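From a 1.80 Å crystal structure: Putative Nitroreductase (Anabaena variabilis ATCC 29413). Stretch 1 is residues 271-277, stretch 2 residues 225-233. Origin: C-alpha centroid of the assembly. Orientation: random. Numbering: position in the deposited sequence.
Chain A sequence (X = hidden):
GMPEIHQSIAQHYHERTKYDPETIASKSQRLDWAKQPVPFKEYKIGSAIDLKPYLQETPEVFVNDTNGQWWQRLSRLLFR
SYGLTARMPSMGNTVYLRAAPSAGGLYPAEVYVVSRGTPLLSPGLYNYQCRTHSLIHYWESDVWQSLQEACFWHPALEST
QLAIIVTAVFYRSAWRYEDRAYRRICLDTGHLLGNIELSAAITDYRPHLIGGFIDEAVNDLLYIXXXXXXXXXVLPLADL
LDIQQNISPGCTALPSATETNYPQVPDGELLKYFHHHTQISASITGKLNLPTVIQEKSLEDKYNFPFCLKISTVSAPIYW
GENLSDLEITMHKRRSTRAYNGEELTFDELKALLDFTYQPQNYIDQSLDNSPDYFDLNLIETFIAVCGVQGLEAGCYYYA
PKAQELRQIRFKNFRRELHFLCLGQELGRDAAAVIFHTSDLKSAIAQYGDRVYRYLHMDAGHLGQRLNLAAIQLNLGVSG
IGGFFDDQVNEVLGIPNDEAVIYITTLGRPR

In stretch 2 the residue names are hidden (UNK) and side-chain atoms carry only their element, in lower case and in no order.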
# COMPACT_ATOMS: atom_id res chain seq x y z
N LEU A 271 11.86 4.69 -15.29
CA LEU A 271 10.99 3.78 -14.54
C LEU A 271 11.36 2.31 -14.81
O LEU A 271 11.60 1.55 -13.87
CB LEU A 271 9.51 3.98 -14.93
CG LEU A 271 8.51 3.16 -14.11
CD1 LEU A 271 7.16 3.86 -14.03
CD2 LEU A 271 8.34 1.73 -14.63
N LYS A 272 11.44 1.90 -16.07
CA LYS A 272 11.74 0.49 -16.36
C LYS A 272 13.19 0.15 -15.99
O LYS A 272 13.46 -0.95 -15.46
CB LYS A 272 11.40 0.09 -17.79
CG LYS A 272 9.90 0.13 -18.05
CD LYS A 272 9.52 -0.44 -19.42
CE LYS A 272 8.05 -0.21 -19.74
NZ LYS A 272 7.62 -0.88 -20.96
N TYR A 273 14.10 1.08 -16.27
CA TYR A 273 15.47 0.90 -15.84
C TYR A 273 15.47 0.62 -14.33
O TYR A 273 16.07 -0.36 -13.85
CB TYR A 273 16.33 2.13 -16.18
CG TYR A 273 17.78 1.93 -15.75
CD1 TYR A 273 18.19 2.25 -14.47
CD2 TYR A 273 18.72 1.43 -16.65
CE1 TYR A 273 19.49 2.03 -14.07
CE2 TYR A 273 20.02 1.25 -16.26
CZ TYR A 273 20.40 1.52 -14.94
OH TYR A 273 21.71 1.35 -14.54
N PHE A 274 14.78 1.46 -13.56
CA PHE A 274 14.80 1.32 -12.11
C PHE A 274 14.20 -0.01 -11.64
O PHE A 274 14.81 -0.69 -10.78
CB PHE A 274 14.11 2.51 -11.46
CG PHE A 274 14.22 2.54 -9.98
CD1 PHE A 274 15.45 2.42 -9.35
CD2 PHE A 274 13.10 2.77 -9.20
CE1 PHE A 274 15.54 2.46 -7.94
CE2 PHE A 274 13.20 2.86 -7.80
CZ PHE A 274 14.42 2.67 -7.18
N HIS A 275 13.11 -0.43 -12.24
CA HIS A 275 12.50 -1.70 -11.85
C HIS A 275 13.45 -2.86 -12.15
O HIS A 275 13.61 -3.75 -11.33
CB HIS A 275 11.16 -1.96 -12.54
CG HIS A 275 10.50 -3.19 -12.04
ND1 HIS A 275 9.88 -3.24 -10.81
CD2 HIS A 275 10.45 -4.45 -12.55
CE1 HIS A 275 9.47 -4.49 -10.59
NE2 HIS A 275 9.78 -5.22 -11.65
N HIS A 276 14.10 -2.84 -13.31
CA HIS A 276 15.01 -3.90 -13.66
C HIS A 276 16.36 -3.82 -12.97
O HIS A 276 17.14 -4.77 -13.05
CB HIS A 276 15.19 -3.98 -15.17
CG HIS A 276 14.00 -4.57 -15.85
ND1 HIS A 276 14.03 -5.84 -16.42
CD2 HIS A 276 12.74 -4.10 -16.02
CE1 HIS A 276 12.84 -6.10 -16.94
NE2 HIS A 276 12.03 -5.07 -16.69
N HIS A 277 16.61 -2.72 -12.27
CA HIS A 277 17.84 -2.55 -11.51
C HIS A 277 17.60 -2.55 -9.99
O HIS A 277 18.40 -2.02 -9.22
CB HIS A 277 18.60 -1.33 -11.98
CG HIS A 277 19.21 -1.50 -13.34
ND1 HIS A 277 18.45 -1.50 -14.49
CD2 HIS A 277 20.49 -1.69 -13.73
CE1 HIS A 277 19.24 -1.68 -15.53
NE2 HIS A 277 20.48 -1.78 -15.10
N UNK A 225 5.03 -10.48 -19.31
CA UNK A 225 6.10 -9.78 -20.01
C UNK A 225 6.74 -8.83 -19.01
O UNK A 225 6.14 -7.83 -18.63
c UNK A 225 6.47 -8.17 -21.93
c UNK A 225 5.48 -8.99 -21.18
o UNK A 225 6.09 -7.63 -23.00
o UNK A 225 7.60 -7.99 -21.47
N UNK A 226 8.02 -9.07 -18.63
CA UNK A 226 8.61 -8.22 -17.61
C UNK A 226 8.93 -6.77 -17.99
O UNK A 226 9.28 -5.98 -17.13
c UNK A 226 10.22 -9.76 -18.26
c UNK A 226 9.87 -8.99 -17.19
c UNK A 226 8.95 -10.14 -19.03
N UNK A 227 8.82 -6.43 -19.27
CA UNK A 227 8.93 -5.03 -19.66
C UNK A 227 7.60 -4.32 -19.42
O UNK A 227 7.57 -3.09 -19.38
c UNK A 227 11.73 -4.54 -20.63
c UNK A 227 9.32 -4.83 -21.13
c UNK A 227 10.73 -5.20 -21.54
c UNK A 227 10.94 -4.83 -23.05
N UNK A 228 6.50 -5.07 -19.32
CA UNK A 228 5.18 -4.47 -19.12
C UNK A 228 4.62 -4.67 -17.72
O UNK A 228 3.80 -3.87 -17.27
n UNK A 228 6.03 -3.05 -22.65
c UNK A 228 4.17 -5.01 -20.16
c UNK A 228 4.93 -3.31 -21.91
c UNK A 228 4.63 -4.78 -21.60
o UNK A 228 4.19 -2.42 -21.47
N UNK A 229 5.08 -5.71 -17.02
CA UNK A 229 4.45 -6.07 -15.76
C UNK A 229 5.47 -6.78 -14.90
O UNK A 229 6.35 -7.46 -15.41
o UNK A 229 0.57 -8.78 -14.25
c UNK A 229 1.22 -8.26 -15.20
c UNK A 229 2.38 -7.32 -14.86
c UNK A 229 3.26 -6.98 -16.04
o UNK A 229 0.96 -8.50 -16.45
N UNK A 230 5.43 -6.55 -13.60
CA UNK A 230 6.36 -7.24 -12.71
C UNK A 230 5.82 -7.43 -11.31
O UNK A 230 5.19 -6.55 -10.74
N UNK A 231 6.07 -8.62 -10.78
CA UNK A 231 5.70 -8.95 -9.42
C UNK A 231 6.42 -8.05 -8.41
O UNK A 231 7.63 -7.82 -8.53
c UNK A 231 6.08 -10.41 -9.14
N UNK A 232 5.68 -7.51 -7.44
CA UNK A 232 6.31 -6.74 -6.37
C UNK A 232 6.02 -7.25 -4.95
O UNK A 232 6.64 -6.80 -4.00
c UNK A 232 4.67 -4.84 -6.65
c UNK A 232 6.14 -5.20 -6.53
c UNK A 232 6.98 -4.71 -7.74
c UNK A 232 4.40 -3.31 -6.74
N UNK A 233 5.08 -8.18 -4.82
CA UNK A 233 4.81 -8.82 -3.55
C UNK A 233 4.24 -10.22 -3.77
O UNK A 233 3.36 -10.41 -4.61
c UNK A 233 3.84 -7.98 -2.66
O HOH W 1 9.41 -7.86 -10.69

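Position 225 carries two side-chain carbons, the second bearing two oxygens, and touches nothing on stretch 1: a carboxylate on a one-carbon stem, Asp225. It works locally. Its OD1 accepts from the backbone N of position 227 at 3.0 Å, and its backbone O takes the N of positions 228 and 229, both at 2.9 Å, so the turn is tied at its start.

At position 226 three carbons close a ring onto the backbone N, and both ring and carbonyl meet His276; this can only be proline, Pro226. Its carbonyl is what matters here: His276 NE2 donates to Pro226 O at 2.9 Å, near the plane of the imidazole, and His276 CE1 lies 4.2 Å from Pro226 CB.

Position 227 has four carbons, forked at the second, with one fork tip near the His276 ring and the carbonyl at the amine of Lys272, which makes it Leu227. Its CD2 sits 4.0 Å from His276 NE2, while Leu227 O receives Lys272 NZ at 2.7 Å.

Position 228 shows three carbons, the third carrying one oxygen and one nitrogen, and this end comes near the amine of Lys272: Gln228. Its CA-to-CB bond points away, yet the chain folds back through two m rotamers.

Three carbons with two oxygens on the last identify position 229 as Glu229. Its CA-to-CB bond points away from stretch 1, the chain is extended, t at chi1 and chi2, and both carboxylate oxygens are satisfied elsewhere in the structure.

Position 230 has no side-chain atoms, and its CA faces the His275 ring; it is Gly230. Gly230 CA lies 4.1 Å from His275 NE2; a CB built here would point toward the helix and come within 2.6 Å of that same NE2, a clash.

A single carbon, with a water linking the carbonyl to His275, marks position 231 as Ala231. Its CA-to-CB bond points away; Ala231 O accepts from water 1 at 2.8 Å, and the water also hydrogen-bonds His275 NE2 at 2.8 Å.

Four carbons forked at the first, one arm two carbons long and the other arm by the edge of the His275 ring, make position 232 Ile232. Its CG2 packs 3.8 Å from His275 CE1.

Position 233, again one carbon and beyond reach of stretch 1, is Ala233.

The rule is that helix side chains read the backbone of the turn and strand. Lys272, extended through three t angles beyond chi1, and His276, one helical turn later, bind consecutive carbonyls, so these polar contacts depend on the shape of the turn that Asp225 helps hold. His275 uses a different device: a water bridges it to the strand, Gly230 leaves room for its ring, and Ile232 supplies the apolar contact.

Stretch 2, residues 225-233: DPLQEGAIA
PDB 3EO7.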